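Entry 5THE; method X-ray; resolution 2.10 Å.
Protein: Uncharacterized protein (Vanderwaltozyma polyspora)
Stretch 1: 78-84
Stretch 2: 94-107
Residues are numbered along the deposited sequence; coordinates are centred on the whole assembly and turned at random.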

# COMPACT_ATOMS: atom_id res chain seq x y z
N ASN A 78 3.46 -16.75 18.48
CA ASN A 78 4.73 -16.54 19.16
C ASN A 78 5.47 -15.38 18.51
O ASN A 78 5.56 -15.30 17.28
N LEU A 79 6.02 -14.50 19.33
CA LEU A 79 6.72 -13.31 18.87
C LEU A 79 8.15 -13.40 19.39
O LEU A 79 8.38 -13.32 20.60
N ARG A 80 9.11 -13.57 18.47
CA ARG A 80 10.52 -13.75 18.82
C ARG A 80 11.30 -12.50 18.44
O ARG A 80 11.35 -12.13 17.26
N ALA A 81 11.91 -11.86 19.43
CA ALA A 81 12.73 -10.70 19.17
C ALA A 81 14.14 -11.15 18.81
O ALA A 81 14.72 -12.02 19.46
N ILE A 82 14.69 -10.57 17.75
CA ILE A 82 16.07 -10.78 17.36
C ILE A 82 16.72 -9.41 17.31
O ILE A 82 16.36 -8.57 16.48
N PHE A 83 17.65 -9.16 18.23
CA PHE A 83 18.33 -7.88 18.30
C PHE A 83 19.49 -7.90 17.30
O PHE A 83 20.45 -8.66 17.46
N ILE A 84 19.39 -7.07 16.27
CA ILE A 84 20.44 -6.96 15.26
C ILE A 84 21.37 -5.85 15.73
O ILE A 84 21.03 -4.66 15.67
N SER A 94 22.26 -2.77 30.01
CA SER A 94 20.84 -2.62 30.32
C SER A 94 19.91 -3.09 29.20
O SER A 94 18.70 -3.20 29.43
N MET A 95 20.44 -3.38 28.02
CA MET A 95 19.58 -3.63 26.87
C MET A 95 18.75 -4.89 27.05
O MET A 95 17.57 -4.93 26.67
N GLU A 96 19.36 -5.94 27.61
CA GLU A 96 18.69 -7.23 27.68
C GLU A 96 17.37 -7.12 28.44
O GLU A 96 16.33 -7.54 27.93
N SER A 97 17.40 -6.55 29.64
CA SER A 97 16.16 -6.43 30.41
C SER A 97 15.27 -5.31 29.87
O SER A 97 14.05 -5.41 29.95
N GLU A 98 15.87 -4.26 29.31
CA GLU A 98 15.04 -3.24 28.67
C GLU A 98 14.27 -3.82 27.49
O GLU A 98 13.10 -3.48 27.29
N LEU A 99 14.89 -4.71 26.73
CA LEU A 99 14.19 -5.33 25.61
C LEU A 99 13.11 -6.29 26.11
O LEU A 99 12.02 -6.32 25.54
N ASP A 100 13.38 -7.06 27.16
CA ASP A 100 12.34 -7.89 27.78
C ASP A 100 11.15 -7.05 28.22
O ASP A 100 9.99 -7.42 27.99
N ILE A 101 11.43 -5.93 28.88
CA ILE A 101 10.37 -5.05 29.34
C ILE A 101 9.57 -4.52 28.15
O ILE A 101 8.33 -4.53 28.17
N SER A 102 10.26 -4.08 27.10
CA SER A 102 9.55 -3.54 25.93
C SER A 102 8.71 -4.61 25.25
O SER A 102 7.60 -4.32 24.78
N MET A 103 9.21 -5.85 25.19
CA MET A 103 8.45 -6.93 24.57
C MET A 103 7.20 -7.24 25.38
O MET A 103 6.14 -7.54 24.81
N ASP A 104 7.29 -7.15 26.70
CA ASP A 104 6.13 -7.43 27.53
C ASP A 104 5.10 -6.32 27.43
O ASP A 104 3.89 -6.58 27.36
N LYS A 105 5.55 -5.07 27.45
CA LYS A 105 4.63 -3.96 27.28
C LYS A 105 3.99 -4.01 25.89
O LYS A 105 2.79 -3.75 25.75
N PHE A 106 4.77 -4.36 24.87
CA PHE A 106 4.21 -4.51 23.53
C PHE A 106 3.08 -5.52 23.50
O PHE A 106 1.97 -5.22 23.03
N ALA A 107 3.33 -6.74 24.01
CA ALA A 107 2.32 -7.79 23.95
C ALA A 107 1.03 -7.34 24.64
O ALA A 107 -0.07 -7.51 24.10

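A helix laid across a β-strand shows how two different backbone periodicities can be reconciled by the choice of side-chain rotamer. In the strand 78-84, alternate residues face opposite ways: L79, A81 and F83 direct their CA-to-CB bonds toward the helix, whereas R80 and I82 direct theirs away. The helix answers with M95, L99, M103 and F106, spaced by four, four and three residues, so that a single stripe of its surface meets the strand. The two segments run roughly antiparallel, at 149°, and L79 therefore pairs with the C-terminal end of the helical stripe and F83 with its beginning.

The axes approach to 10.5 Å, a gap that the side chains must fill. A81 lies at the middle of the strand row, and its CA is 7.9 Å from the CA of M103. Its methyl group cannot reach far, so the helix supplies the length. M103 adopts m at chi1, chi2 and chi3, a folded course that brings its CE to 3.7 Å from A81 CB and also to 3.7 Å from L79 CD2. One terminal methyl thus serves two neighbours on the strand. L99, in the tp conformation common for leucine on a helix, is shared in a similar way: its CD2 is 4.0 Å from F83 CD2 and, more loosely, 4.5 Å from A81 CB.

At one end, F83 takes t at chi1, with chi2 at -86°, and offers a ring face to M95. The methionine starts out with chi1 t, then turns through m at both chi2 and chi3. This bend lays the thioether over the ring: M95 SD lies 4.0 Å from the centroid of the F83 ring, 25° off the normal, and M95 CE lies 3.8 Å from that centroid, only 10° off the normal. The contact is thus both sulfur-aromatic and CH-pi, with the methyl almost directly above the ring centre.

At the other end, L79 is also tp. L79 CD2 touches M103 and lies 3.6 Å from F106 CE2. F106, with chi1 t and chi2 81°, meets this methyl obliquely.

No hydrogen bond crosses the interface, which buries 356 Å² in all and rests on apolar and aromatic contacts. Backbone polarity is met within the helix, as in the bond from M103 N to L99 O at 2.9 Å. The polar side chains of E96, E98, D100 and S102 lie out of reach of the strand and find hydrogen-bonding partners elsewhere in the structure.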

# COMPACT_ATOMS: atom_id res chain seq x y z
CB ASN A 78 5.60 -17.80 19.10
CG ASN A 78 4.95 -18.98 19.80
OD1 ASN A 78 4.65 -18.92 20.98
ND2 ASN A 78 4.72 -20.05 19.06
CB LEU A 79 6.04 -12.03 19.36
CG LEU A 79 6.66 -10.71 18.89
CD1 LEU A 79 6.57 -10.60 17.39
CD2 LEU A 79 5.99 -9.51 19.54
CB ARG A 80 11.12 -14.96 18.11
CG ARG A 80 10.64 -16.31 18.60
CD ARG A 80 10.77 -16.45 20.11
NE ARG A 80 12.15 -16.40 20.59
CZ ARG A 80 13.03 -17.39 20.47
NH1 ARG A 80 12.68 -18.52 19.87
NH2 ARG A 80 14.26 -17.26 20.96
CB ALA A 81 12.76 -9.79 20.40
CB ILE A 82 16.19 -11.50 16.01
CG1 ILE A 82 15.54 -12.89 16.09
CG2 ILE A 82 17.67 -11.58 15.57
CD1 ILE A 82 15.59 -13.67 14.77
CB PHE A 83 18.83 -7.61 19.72
CG PHE A 83 19.29 -6.20 19.95
CD1 PHE A 83 20.59 -5.82 19.66
CD2 PHE A 83 18.42 -5.25 20.45
CE1 PHE A 83 21.01 -4.51 19.85
CE2 PHE A 83 18.84 -3.94 20.66
CZ PHE A 83 20.14 -3.58 20.35
CB ILE A 84 19.86 -6.68 13.88
CG1 ILE A 84 18.85 -7.79 13.50
CG2 ILE A 84 21.00 -6.59 12.84
CD1 ILE A 84 19.46 -9.22 13.31
CB SER A 94 20.55 -1.16 30.65
OG SER A 94 20.95 -0.32 29.57
CB MET A 95 20.41 -3.73 25.59
CG MET A 95 19.59 -3.93 24.31
SD MET A 95 19.12 -5.66 24.04
CE MET A 95 20.67 -6.36 23.46
CB GLU A 96 19.61 -8.25 28.34
CG GLU A 96 18.97 -9.62 28.50
CD GLU A 96 19.75 -10.53 29.42
OE1 GLU A 96 20.99 -10.37 29.51
OE2 GLU A 96 19.12 -11.40 30.05
CB SER A 97 16.47 -6.21 31.90
OG SER A 97 17.28 -5.07 32.09
CB GLU A 98 15.90 -2.06 28.25
CG GLU A 98 16.08 -1.03 29.37
CD GLU A 98 17.00 0.12 28.99
OE1 GLU A 98 17.40 0.22 27.81
OE2 GLU A 98 17.33 0.92 29.89
CB LEU A 99 15.18 -6.05 24.70
CG LEU A 99 14.62 -6.78 23.47
CD1 LEU A 99 13.73 -5.84 22.64
CD2 LEU A 99 15.78 -7.33 22.64
CB ASP A 100 12.91 -8.65 28.98
CG ASP A 100 13.87 -9.72 28.56
OD1 ASP A 100 13.64 -10.33 27.49
OD2 ASP A 100 14.86 -9.96 29.29
CB ILE A 101 10.96 -3.92 30.19
CG1 ILE A 101 11.45 -4.50 31.52
CG2 ILE A 101 9.94 -2.81 30.40
CD1 ILE A 101 12.44 -3.64 32.27
CB SER A 102 10.55 -2.94 24.95
OG SER A 102 11.09 -1.74 25.46
CB MET A 103 9.32 -8.19 24.46
CG MET A 103 10.45 -8.07 23.44
SD MET A 103 9.85 -7.70 21.78
CE MET A 103 9.19 -9.31 21.32
CB ASP A 104 6.56 -7.63 28.98
CG ASP A 104 5.42 -8.11 29.85
OD1 ASP A 104 5.14 -9.33 29.80
OD2 ASP A 104 4.81 -7.29 30.56
CB LYS A 105 5.37 -2.64 27.51
CG LYS A 105 4.60 -1.39 27.13
CD LYS A 105 3.77 -0.86 28.27
CE LYS A 105 3.42 0.60 28.04
NZ LYS A 105 3.02 0.88 26.63
CB PHE A 106 5.31 -4.92 22.54
CG PHE A 106 4.81 -5.11 21.14
CD1 PHE A 106 4.62 -4.03 20.31
CD2 PHE A 106 4.50 -6.38 20.67
CE1 PHE A 106 4.14 -4.20 19.00
CE2 PHE A 106 4.02 -6.56 19.38
CZ PHE A 106 3.84 -5.47 18.54
CB ALA A 107 2.85 -9.07 24.58